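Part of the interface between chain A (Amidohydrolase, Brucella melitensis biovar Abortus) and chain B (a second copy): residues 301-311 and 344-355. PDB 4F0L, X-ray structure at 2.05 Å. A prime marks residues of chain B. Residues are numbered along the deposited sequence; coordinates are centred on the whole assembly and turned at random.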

# COMPACT_ATOMS: atom_id res chain seq x y z
N PRO A 301 3.77 10.76 0.04
CA PRO A 301 3.44 9.92 1.20
C PRO A 301 4.19 8.57 1.27
O PRO A 301 4.61 8.16 2.37
CB PRO A 301 1.93 9.73 1.09
CG PRO A 301 1.43 10.84 0.20
CD PRO A 301 2.57 11.21 -0.70
N VAL A 302 4.31 7.87 0.14
CA VAL A 302 5.01 6.60 0.15
C VAL A 302 6.48 6.77 0.52
O VAL A 302 6.99 6.02 1.34
CB VAL A 302 4.86 5.84 -1.20
CG1 VAL A 302 5.81 4.65 -1.27
CG2 VAL A 302 3.38 5.41 -1.38
N THR A 303 7.15 7.75 -0.07
CA THR A 303 8.54 7.97 0.23
C THR A 303 8.70 8.42 1.68
O THR A 303 9.62 7.98 2.37
CB THR A 303 9.20 8.97 -0.73
OG1 THR A 303 9.18 8.41 -2.06
CG2 THR A 303 10.64 9.25 -0.28
N GLU A 304 7.79 9.26 2.15
CA GLU A 304 7.86 9.75 3.54
C GLU A 304 7.73 8.59 4.55
O GLU A 304 8.41 8.55 5.58
CB GLU A 304 6.79 10.82 3.76
CG GLU A 304 7.18 12.18 3.12
CD GLU A 304 6.00 13.06 2.75
OE1 GLU A 304 4.89 12.90 3.29
OE2 GLU A 304 6.19 13.98 1.93
N ALA A 305 6.87 7.64 4.23
CA ALA A 305 6.74 6.44 5.05
C ALA A 305 8.01 5.57 4.95
O ALA A 305 8.54 5.13 5.97
CB ALA A 305 5.51 5.67 4.58
N ASN A 306 8.50 5.34 3.73
CA ASN A 306 9.69 4.52 3.52
C ASN A 306 10.91 5.12 4.25
O ASN A 306 11.80 4.40 4.69
CB ASN A 306 9.94 4.36 2.01
CG ASN A 306 11.19 3.57 1.68
OD1 ASN A 306 12.27 4.11 1.72
ND2 ASN A 306 11.04 2.29 1.34
N LEU A 307 10.95 6.44 4.35
CA LEU A 307 12.05 7.13 5.02
C LEU A 307 11.78 7.42 6.53
O LEU A 307 12.67 7.91 7.23
CB LEU A 307 12.39 8.42 4.28
CG LEU A 307 12.88 8.25 2.84
CD1 LEU A 307 13.20 9.62 2.22
CD2 LEU A 307 14.08 7.29 2.79
N GLY A 308 10.60 7.08 7.04
CA GLY A 308 10.25 7.41 8.43
C GLY A 308 10.23 8.92 8.72
O GLY A 308 10.55 9.36 9.85
N ASP A 309 9.85 9.73 7.72
CA ASP A 309 9.95 11.20 7.86
C ASP A 309 8.98 11.74 8.90
O ASP A 309 9.37 12.51 9.77
CB ASP A 309 9.64 11.92 6.55
CG ASP A 309 10.72 11.76 5.50
OD1 ASP A 309 11.91 11.64 5.86
OD2 ASP A 309 10.36 11.81 4.29
N GLY A 310 7.72 11.32 8.81
CA GLY A 310 6.67 11.83 9.70
C GLY A 310 5.34 11.93 8.97
O GLY A 310 5.21 11.46 7.83
N THR A 311 4.38 12.58 9.63
CA THR A 311 3.00 12.67 9.15
C THR A 311 2.63 14.15 8.88
O THR A 311 2.83 15.00 9.75
CB THR A 311 2.03 12.09 10.19
OG1 THR A 311 2.37 10.72 10.41
CG2 THR A 311 0.57 12.18 9.71
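Chain B, residues 344-355: EYSQRLYHRARN

The most unusual feature of this contact is a glycine pressed against the end of a helix in the other copy. Gly308 lies with its CA 4.3 Å from the CA of Arg348′ and 3.2 Å from Arg348′ O. An ideal CB built on Gly308 would point toward chain B and fall 2.7 Å from both Arg348′ O and Ala353′ O, a clash in each case. Positive phi (61°) favours glycine independently. This residue ends helix 301-306 in a Schellman motif, with Gly308 N bonded to Ala305 O (3.0 Å) and Asp309 N to Glu304 O (2.8 Å).

Chain B approaches with a helix that enters from before Glu344′ and runs through the Tyr345′-Leu349′ region; Arg352′, with phi/psi of 56/48°, has left helical geometry, and Ala353′ to Asn355′ continue as non-helical chain. The two helix axes cross at 73°, with a closest approach of 8.9 Å. The CA pairing fixes the register: Ala305 CA is 5.5 Å from Tyr345′ CA and Leu307 CA is 6.1 Å from Arg354′ CA, while Gly308 comes back against Arg348′, so chain A is not matched to chain B in a simple sequential order; of the two neighbours, Leu307 pairs with the segment after the chain B helix and Gly308 with the helix itself.

Ala305 points toward chain B, and its small side chain is accommodated between two larger ones: its CB is 3.7 Å from Tyr345′ CD2 and 4.1 Å from Leu349′ CD1. The Tyr345′ ring turns one face to Asn306, whose CA stands 4.1 Å from the ring centroid and 28° off the normal, a CH-pi geometry. Farther along, Leu349′ CD2 reaches Gly310 O at 3.2 Å.

Asn306 is the polar centre of the contact. Its carbonyl, near the helix end, accepts two hydrogen bonds: Arg348′ NH1 to Asn306 O and Arg354′ NE to Asn306 O, both 2.9 Å, with N-H...O angles of 152° and 144°. Its side chain works in both senses, OD1 accepting from Arg354′ NH2 (2.9 Å, 160°) and ND2 donating to Tyr345′ OH (3.0 Å, 170°). Within chain B, Arg348′ is also held by a salt bridge, its NE lying 2.7 Å from Glu344′ OE2. Arg354′ bends at chi3 (69°, p), and its NE lies 3.6 Å from Leu307 CD2.

Two further contacts involve Gly308 O. Arg352′ CA approaches it at 3.3 Å with an angle of 155° at the hydrogen, a CA-H...O contact. Water 1 donates to both Gly308 O (2.8 Å) and Leu349′ O (2.9 Å), bridging the two backbones.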

# COMPACT_ATOMS: atom_id res chain seq x y z
N GLU B 344 5.69 -2.53 8.57
CA GLU B 344 6.97 -1.86 8.66
C GLU B 344 6.82 -0.36 8.64
O GLU B 344 7.44 0.33 9.46
CB GLU B 344 7.89 -2.35 7.52
CG GLU B 344 9.24 -1.63 7.35
CD GLU B 344 10.20 -1.75 8.52
OE1 GLU B 344 10.02 -2.61 9.44
OE2 GLU B 344 11.16 -0.94 8.54
N TYR B 345 6.02 0.16 7.71
CA TYR B 345 5.94 1.59 7.53
C TYR B 345 5.28 2.24 8.74
O TYR B 345 5.63 3.37 9.09
CB TYR B 345 5.23 2.01 6.23
CG TYR B 345 6.03 1.80 4.93
CD1 TYR B 345 7.36 1.36 4.94
CD2 TYR B 345 5.47 2.11 3.72
CE1 TYR B 345 8.08 1.20 3.75
CE2 TYR B 345 6.18 1.94 2.53
CZ TYR B 345 7.50 1.53 2.55
OH TYR B 345 8.18 1.40 1.36
N SER B 346 4.35 1.55 9.40
CA SER B 346 3.74 2.09 10.60
C SER B 346 4.87 2.29 11.61
O SER B 346 4.88 3.28 12.36
CB SER B 346 2.62 1.20 11.15
OG SER B 346 3.08 -0.05 11.64
N GLN B 347 5.82 1.36 11.62
CA GLN B 347 6.93 1.46 12.56
C GLN B 347 7.88 2.59 12.18
O GLN B 347 8.32 3.35 13.07
CB GLN B 347 7.67 0.12 12.72
CG GLN B 347 6.75 -1.05 13.11
CD GLN B 347 5.96 -0.79 14.36
OE1 GLN B 347 4.73 -0.99 14.40
NE2 GLN B 347 6.63 -0.35 15.39
N ARG B 348 8.16 2.74 10.88
CA ARG B 348 9.08 3.79 10.42
C ARG B 348 8.58 5.19 10.79
O ARG B 348 9.37 6.05 11.21
CB ARG B 348 9.32 3.70 8.91
CG ARG B 348 10.04 2.44 8.50
CD ARG B 348 10.65 2.45 7.11
NE ARG B 348 11.19 1.12 6.84
CZ ARG B 348 11.67 0.69 5.68
NH1 ARG B 348 11.75 1.51 4.63
NH2 ARG B 348 12.10 -0.57 5.57
N LEU B 349 7.28 5.42 10.63
CA LEU B 349 6.70 6.71 10.96
C LEU B 349 6.67 6.94 12.46
O LEU B 349 6.98 8.02 12.91
CB LEU B 349 5.30 6.85 10.33
CG LEU B 349 5.29 6.98 8.78
CD1 LEU B 349 3.90 6.74 8.18
CD2 LEU B 349 5.84 8.34 8.35
N TYR B 350 6.33 5.92 13.24
CA TYR B 350 6.24 6.06 14.69
C TYR B 350 7.62 6.24 15.34
O TYR B 350 7.75 6.98 16.30
CB TYR B 350 5.54 4.83 15.31
CG TYR B 350 5.10 5.03 16.74
CD1 TYR B 350 5.99 4.83 17.80
CD2 TYR B 350 3.80 5.43 17.04
CE1 TYR B 350 5.60 5.03 19.11
CE2 TYR B 350 3.39 5.63 18.34
CZ TYR B 350 4.30 5.43 19.37
OH TYR B 350 3.90 5.62 20.67
N HIS B 351 8.64 5.56 14.84
CA HIS B 351 9.97 5.62 15.43
C HIS B 351 10.94 6.50 14.66
O HIS B 351 12.10 6.61 15.05
CB HIS B 351 10.54 4.20 15.57
CG HIS B 351 9.75 3.32 16.51
ND1 HIS B 351 9.48 3.67 17.78
CD2 HIS B 351 9.18 2.05 16.32
CE1 HIS B 351 8.77 2.68 18.38
NE2 HIS B 351 8.60 1.69 17.49
N ARG B 352 10.50 7.11 13.56
CA ARG B 352 11.37 8.00 12.78
C ARG B 352 12.69 7.30 12.32
O ARG B 352 13.78 7.86 12.42
CB ARG B 352 11.66 9.31 13.58
N ALA B 353 12.56 6.09 11.76
CA ALA B 353 13.72 5.22 11.47
C ALA B 353 13.39 4.34 10.27
O ALA B 353 12.24 4.28 9.84
CB ALA B 353 14.07 4.35 12.69
N ARG B 354 14.41 3.70 9.70
CA ARG B 354 14.19 2.75 8.62
C ARG B 354 14.61 1.34 9.03
O ARG B 354 15.43 1.16 9.93
CB ARG B 354 14.96 3.16 7.37
CG ARG B 354 14.70 4.59 6.93
CD ARG B 354 15.35 4.89 5.59
NE ARG B 354 14.72 4.19 4.48
CZ ARG B 354 15.23 3.18 3.78
NH1 ARG B 354 16.42 2.67 4.04
NH2 ARG B 354 14.52 2.66 2.77
N ASN B 355 14.08 0.36 8.31
CA ASN B 355 14.37 -1.06 8.54
C ASN B 355 14.25 -1.43 10.02
O ASN B 355 15.15 -1.99 10.61
CB ASN B 355 15.75 -1.35 7.96
CG ASN B 355 15.76 -1.11 6.46
OD1 ASN B 355 14.89 -1.64 5.75
ND2 ASN B 355 16.70 -0.27 5.97
O HOH W 1 8.56 10.15 11.70